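PDB 6MPZ: double Glycine Motif Protease domain from AMS/PCAT Transporter from Lachnospiraceae bacterium C6A11, which probably cleaves the leader peptide of a lantibiotic-type precursor after its double-glycine motif, as the C39 cysteine peptidase domain of a peptide-exporting transporter. Local coordinates for residues 80-85 and 129-134; 94-99 and 135-140. All coordinates share one frame; numbering follows the deposited sequence.

Contact 1: 80-85 and 129-134; sequences YEPEKL and EFDRSF
The Phe134 ring lies beneath the methyl CD2 of Leu85, which sits over one face in a CH-pi contact, 3.8 Å from the ring centroid and shifted toward the CE2–CZ rim. Leu85 reaches it with CG anti to its backbone N (chi1 175°), and the same methyl also meets Phe130 at the ring edge, 3.8 Å from CZ. One terminal methyl of the branched leucine thus serves two rings, over the face of one and at the edge of the other. Phe134, the first residue to leave helix 127-133, likewise has CG anti to N, so its ring extends toward the start of helix 82-88. There the ring edge runs up to the backbone of Glu81 and Pro82, and Phe134 CE2 lies 3.4 Å from Tyr80 O. Pro82 suits the first turn of helix 82-88, where lacking an N-H costs no bond, and Pro82 CB lies 3.5 Å from Asp131 OD1. That carboxylate has its stronger partner in Lys86, a salt bridge at the more open margin. Inward, Leu85 and Phe130 also pack on Leu105, so both helices rest on the same face of the sheet. With an apolar centre and a charged border, this contact between two helix ends probably owes its stability mainly to burial of hydrocarbon.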
loop_
_atom_site.group_PDB
_atom_site.type_symbol
_atom_site.label_atom_id
_atom_site.label_comp_id
_atom_site.label_asym_id
_atom_site.label_seq_id
_atom_site.Cartn_x
_atom_site.Cartn_y
_atom_site.Cartn_z
ATOM N N TYR A 80 2.866 7.729 10.221
ATOM C CA TYR A 80 3.967 8.595 9.841
ATOM C C TYR A 80 3.333 9.917 9.464
ATOM O O TYR A 80 2.330 9.937 8.808
ATOM C CB TYR A 80 4.639 8.108 8.580
ATOM C CG TYR A 80 5.582 6.933 8.682
ATOM C CD1 TYR A 80 6.412 6.760 9.757
ATOM C CD2 TYR A 80 5.680 6.023 7.630
ATOM C CE1 TYR A 80 7.311 5.679 9.815
ATOM C CE2 TYR A 80 6.569 4.932 7.685
ATOM C CZ TYR A 80 7.372 4.783 8.768
ATOM O OH TYR A 80 8.221 3.729 8.800
ATOM N N GLU A 81 3.946 11.009 9.861
ATOM C CA GLU A 81 3.680 12.299 9.209
ATOM C C GLU A 81 4.353 12.275 7.834
ATOM O O GLU A 81 5.297 11.484 7.604
ATOM C CB GLU A 81 4.171 13.451 10.088
ATOM C CG GLU A 81 5.614 13.413 10.494
ATOM C CD GLU A 81 5.852 14.039 11.824
ATOM O OE1 GLU A 81 5.070 14.976 12.210
ATOM O OE2 GLU A 81 6.814 13.517 12.440
ATOM N N PRO A 82 3.845 13.101 6.895
ATOM C CA PRO A 82 4.372 13.169 5.546
ATOM C C PRO A 82 5.896 13.260 5.462
ATOM O O PRO A 82 6.472 12.513 4.691
ATOM C CB PRO A 82 3.716 14.432 4.982
ATOM C CG PRO A 82 2.456 14.576 5.699
ATOM C CD PRO A 82 2.714 14.032 7.083
ATOM N N GLU A 83 6.525 14.128 6.275
ATOM C CA GLU A 83 7.958 14.337 6.227
ATOM C C GLU A 83 8.752 13.068 6.622
ATOM O O GLU A 83 9.860 12.818 6.126
ATOM C CB GLU A 83 8.380 15.555 7.097
ATOM C CG GLU A 83 8.531 15.311 8.613
ATOM C CD GLU A 83 9.271 16.443 9.384
ATOM O OE1 GLU A 83 8.675 16.822 10.383
ATOM O OE2 GLU A 83 10.418 16.953 9.034
ATOM N N LYS A 84 8.220 12.296 7.544
ATOM C CA LYS A 84 8.928 11.064 7.988
ATOM C C LYS A 84 8.673 9.905 7.008
ATOM O O LYS A 84 9.466 8.959 6.933
ATOM C CB LYS A 84 8.515 10.661 9.411
ATOM C CG LYS A 84 9.333 9.508 9.952
ATOM C CD LYS A 84 9.371 9.517 11.488
ATOM C CE LYS A 84 9.447 8.131 12.088
ATOM N NZ LYS A 84 9.724 8.294 13.542
ATOM N N LEU A 85 7.571 9.955 6.267
ATOM C CA LEU A 85 7.346 8.953 5.236
ATOM C C LEU A 85 8.443 9.125 4.156
ATOM O O LEU A 85 9.128 8.155 3.787
ATOM C CB LEU A 85 5.949 9.077 4.641
ATOM C CG LEU A 85 5.638 8.143 3.466
ATOM C CD1 LEU A 85 5.902 6.681 3.759
ATOM C CD2 LEU A 85 4.216 8.321 3.089
ATOM N N GLU A 129 -0.634 18.475 -2.547
ATOM C CA GLU A 129 -1.800 17.600 -2.588
ATOM C C GLU A 129 -1.485 16.246 -1.897
ATOM O O GLU A 129 -2.258 15.784 -1.073
ATOM C CB GLU A 129 -2.257 17.385 -4.020
ATOM C CG GLU A 129 -3.435 16.437 -4.181
ATOM C CD GLU A 129 -3.872 16.250 -5.609
ATOM O OE1 GLU A 129 -3.840 17.243 -6.344
ATOM O OE2 GLU A 129 -4.355 15.154 -5.983
ATOM N N PHE A 130 -0.331 15.656 -2.180
ATOM C CA PHE A 130 0.085 14.457 -1.444
ATOM C C PHE A 130 -0.062 14.637 0.045
ATOM O O PHE A 130 -0.734 13.843 0.691
ATOM C CB PHE A 130 1.529 14.065 -1.728
ATOM C CG PHE A 130 1.963 12.824 -0.991
ATOM C CD1 PHE A 130 1.684 11.541 -1.517
ATOM C CD2 PHE A 130 2.587 12.915 0.235
ATOM C CE1 PHE A 130 2.076 10.393 -0.840
ATOM C CE2 PHE A 130 2.968 11.767 0.912
ATOM C CZ PHE A 130 2.718 10.502 0.359
ATOM N N ASP A 131 0.535 15.708 0.568
ATOM C CA ASP A 131 0.532 15.997 2.006
ATOM C C ASP A 131 -0.873 16.083 2.597
ATOM O O ASP A 131 -1.073 15.638 3.730
ATOM C CB ASP A 131 1.330 17.273 2.339
ATOM C CG ASP A 131 2.865 17.110 2.138
ATOM O OD1 ASP A 131 3.371 15.992 1.862
ATOM O OD2 ASP A 131 3.594 18.113 2.267
ATOM N N ARG A 132 -1.863 16.617 1.859
ATOM C CA ARG A 132 -3.241 16.615 2.395
ATOM C C ARG A 132 -4.004 15.295 2.228
ATOM O O ARG A 132 -4.849 14.986 3.058
ATOM C CB ARG A 132 -4.061 17.797 1.902
ATOM C CG ARG A 132 -4.393 17.896 0.442
ATOM C CD ARG A 132 -5.484 18.941 0.155
ATOM N NE ARG A 132 -4.918 20.198 -0.375
ATOM C CZ ARG A 132 -4.550 20.424 -1.637
ATOM N NH1 ARG A 132 -4.805 19.545 -2.595
ATOM N NH2 ARG A 132 -4.057 21.625 -1.938
ATOM N N SER A 133 -3.696 14.535 1.179
ATOM C CA SER A 133 -4.393 13.288 0.840
ATOM C C SER A 133 -3.889 12.055 1.639
ATOM O O SER A 133 -4.690 11.197 2.066
ATOM C CB SER A 133 -4.275 12.984 -0.655
ATOM O OG SER A 133 -5.006 13.920 -1.393
ATOM N N PHE A 134 -2.587 11.979 1.876
ATOM C CA PHE A 134 -2.059 10.928 2.756
ATOM C C PHE A 134 -2.559 11.149 4.214
ATOM O O PHE A 134 -2.325 12.188 4.799
ATOM C CB PHE A 134 -0.562 10.951 2.682
ATOM C CG PHE A 134 0.137 10.049 3.654
ATOM C CD1 PHE A 134 -0.119 8.702 3.661
ATOM C CD2 PHE A 134 1.066 10.562 4.544
ATOM C CE1 PHE A 134 0.545 7.864 4.552
ATOM C CE2 PHE A 134 1.741 9.721 5.432
ATOM C CZ PHE A 134 1.467 8.368 5.441
#

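Contact 2: 94-99 and 135-140; sequences IIHWNF and TGICLI
Strands 93-97 and 137-142 are antiparallel neighbours in the central sheet of this papain-like (clan CA) C39 peptidase domain, paired here through residues 94-99 and 135-140. Backbone bonds set the register. Ile94 and Leu139 form a hydrogen-bonded pair: Leu139 N gives a nearly straight bond to Ile94 O (2.7 Å, 176° at the hydrogen), answered by Ile94 N to Leu139 O at 3.0 Å. His96 N then binds Ile137 O, and Thr135 N reaches His96 O only weakly, at 3.4 Å, where the chain turns at Gly136. That glycine's positive phi (118°) would press a side chain against the preceding carbonyl.

Apolar packing divides between the faces. Branched Ile94 and Leu139 suit a covered sheet: they cross obliquely beneath helix 61-70, and Ile94 CB lies 4.1 Å from Leu139 CD1. On the other face Ile95 CG2 meets Cys138 SG in a non-hydrogen-bonded pair, and Ile95 also packs on Phe130.

Ligand-facing and mixed contacts lie toward the turn at Gly136. His96, CG anti to N, packs on the backbone of the bound peptide, and its ND1 forms a weak hydrogen bond to His101 O; Ile137 packs on an apolar peptide side chain. Thr135 uses both branches: OG1 lies at the imidazole edge, 3.1 Å from His96 CD2, while methyl CG2 stands over the centre of the Phe99 ring, 3.7 Å from its centroid.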
loop_
_atom_site.group_PDB
_atom_site.type_symbol
_atom_site.label_atom_id
_atom_site.label_comp_id
_atom_site.label_asym_id
_atom_site.label_seq_id
_atom_site.Cartn_x
_atom_site.Cartn_y
_atom_site.Cartn_z
ATOM N N ILE A 94 1.947 0.570 0.907
ATOM C CA ILE A 94 0.539 0.906 0.711
ATOM C C ILE A 94 0.205 2.014 1.693
ATOM O O ILE A 94 0.596 1.933 2.867
ATOM C CB ILE A 94 -0.398 -0.340 0.928
ATOM C CG1 ILE A 94 -0.125 -1.426 -0.145
ATOM C CG2 ILE A 94 -1.850 0.086 0.837
ATOM C CD1 ILE A 94 -0.838 -2.755 0.033
ATOM N N ILE A 95 -0.529 3.035 1.219
ATOM C CA ILE A 95 -0.877 4.145 2.045
ATOM C C ILE A 95 -2.378 4.413 1.956
ATOM O O ILE A 95 -2.993 4.225 0.893
ATOM C CB ILE A 95 -0.063 5.436 1.743
ATOM C CG1 ILE A 95 -0.314 5.978 0.323
ATOM C CG2 ILE A 95 1.396 5.184 1.966
ATOM C CD1 ILE A 95 0.247 7.369 0.024
ATOM N N HIS A 96 -2.931 4.835 3.102
ATOM C CA HIS A 96 -4.340 5.227 3.276
ATOM C C HIS A 96 -4.500 6.644 2.677
ATOM O O HIS A 96 -3.612 7.464 2.809
ATOM C CB HIS A 96 -4.637 5.149 4.796
ATOM C CG HIS A 96 -6.089 5.235 5.172
ATOM N ND1 HIS A 96 -7.095 4.597 4.479
ATOM C CD2 HIS A 96 -6.689 5.836 6.226
ATOM C CE1 HIS A 96 -8.249 4.841 5.060
ATOM N NE2 HIS A 96 -8.029 5.584 6.126
ATOM N N TRP A 97 -5.611 6.909 2.001
ATOM C CA TRP A 97 -5.745 8.067 1.090
ATOM C C TRP A 97 -7.152 8.640 1.179
ATOM O O TRP A 97 -8.122 7.923 0.908
ATOM C CB TRP A 97 -5.472 7.592 -0.352
ATOM C CG TRP A 97 -5.233 8.637 -1.436
ATOM C CD1 TRP A 97 -6.115 9.054 -2.392
ATOM C CD2 TRP A 97 -4.010 9.333 -1.700
ATOM N NE1 TRP A 97 -5.510 9.962 -3.240
ATOM C CE2 TRP A 97 -4.229 10.163 -2.829
ATOM C CE3 TRP A 97 -2.745 9.342 -1.082
ATOM C CZ2 TRP A 97 -3.239 11.010 -3.340
ATOM C CZ3 TRP A 97 -1.753 10.179 -1.603
ATOM C CH2 TRP A 97 -2.011 11.010 -2.703
ATOM N N ASN A 98 -7.242 9.927 1.526
ATOM C CA ASN A 98 -8.515 10.650 1.739
ATOM C C ASN A 98 -9.485 9.976 2.722
ATOM O O ASN A 98 -10.680 10.126 2.581
ATOM C CB ASN A 98 -9.196 10.901 0.388
ATOM C CG ASN A 98 -8.339 11.727 -0.534
ATOM O OD1 ASN A 98 -7.594 12.589 -0.070
ATOM N ND2 ASN A 98 -8.405 11.456 -1.830
ATOM N N PHE A 99 -8.953 9.197 3.667
ATOM C CA PHE A 99 -9.736 8.460 4.694
ATOM C C PHE A 99 -10.665 7.353 4.152
ATOM O O PHE A 99 -11.402 6.762 4.897
ATOM C CB PHE A 99 -10.494 9.448 5.625
ATOM C CG PHE A 99 -9.592 10.445 6.303
ATOM C CD1 PHE A 99 -8.884 10.081 7.453
ATOM C CD2 PHE A 99 -9.383 11.718 5.766
ATOM C CE1 PHE A 99 -8.003 10.974 8.070
ATOM C CE2 PHE A 99 -8.509 12.609 6.380
ATOM C CZ PHE A 99 -7.813 12.233 7.536
ATOM N N THR A 135 -3.243 10.160 4.777
ATOM C CA THR A 135 -3.841 10.289 6.123
ATOM C C THR A 135 -2.897 9.973 7.253
ATOM O O THR A 135 -3.237 10.176 8.417
ATOM C CB THR A 135 -5.012 9.292 6.335
ATOM O OG1 THR A 135 -4.499 7.949 6.447
ATOM C CG2 THR A 135 -5.994 9.384 5.240
ATOM N N GLY A 136 -1.765 9.368 6.931
ATOM C CA GLY A 136 -0.781 9.038 7.922
ATOM C C GLY A 136 -0.496 7.574 8.069
ATOM O O GLY A 136 0.581 7.239 8.608
ATOM N N ILE A 137 -1.404 6.696 7.607
ATOM C CA ILE A 137 -1.228 5.235 7.787
ATOM C C ILE A 137 -0.510 4.607 6.553
ATOM O O ILE A 137 -0.943 4.787 5.429
ATOM C CB ILE A 137 -2.578 4.493 8.008
ATOM C CG1 ILE A 137 -3.411 5.128 9.151
ATOM C CG2 ILE A 137 -2.323 3.027 8.311
ATOM C CD1 ILE A 137 -2.750 5.172 10.528
ATOM N N CYS A 138 0.529 3.804 6.817
ATOM C CA CYS A 138 1.435 3.324 5.831
ATOM C C CYS A 138 1.743 1.886 6.143
ATOM O O CYS A 138 2.155 1.586 7.252
ATOM C CB CYS A 138 2.751 4.116 5.878
ATOM S SG CYS A 138 4.045 3.505 4.756
ATOM N N LEU A 139 1.568 1.012 5.164
ATOM C CA LEU A 139 1.877 -0.387 5.355
ATOM C C LEU A 139 3.159 -0.628 4.591
ATOM O O LEU A 139 3.221 -0.328 3.428
ATOM C CB LEU A 139 0.725 -1.275 4.853
ATOM C CG LEU A 139 -0.707 -0.838 5.285
ATOM C CD1 LEU A 139 -1.793 -1.670 4.603
ATOM C CD2 LEU A 139 -0.870 -0.804 6.800
ATOM N N ILE A 140 4.140 -1.215 5.286
ATOM C CA ILE A 140 5.519 -1.310 4.907
ATOM C C ILE A 140 5.828 -2.801 4.831
ATOM O O ILE A 140 5.428 -3.567 5.720
ATOM C CB ILE A 140 6.389 -0.581 5.965
ATOM C CG1 ILE A 140 6.191 0.948 5.867
ATOM C CG2 ILE A 140 7.872 -0.979 5.878
ATOM C CD1 ILE A 140 7.001 1.592 4.758
#

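How the contacts relate
Contacts 1 and 2 have centres about 9 Å apart and adjoin in the chain: Phe134, after helix 127-133, is followed directly by Thr135, and after the corner at Gly136 comes strand 137-142. Two probable backbone hydrogen bonds tie them, Tyr80 N to Gly136 O at 2.8 Å and Asn98 N to Ser133 O at 2.9 Å. Side chains pack too, Phe130 CE1 lying 3.6 Å from Ile95 CD1 and Ser133 CB 3.5 Å from Trp97 CZ2. Trp97 in turn touches the probable Cys27–His101–Asp117 triad. The bound hexaoxaicosane passes about 4 Å from the side chains of Glu81 and Ile137, bordering both contacts, whereas the peptide lies against contact 2.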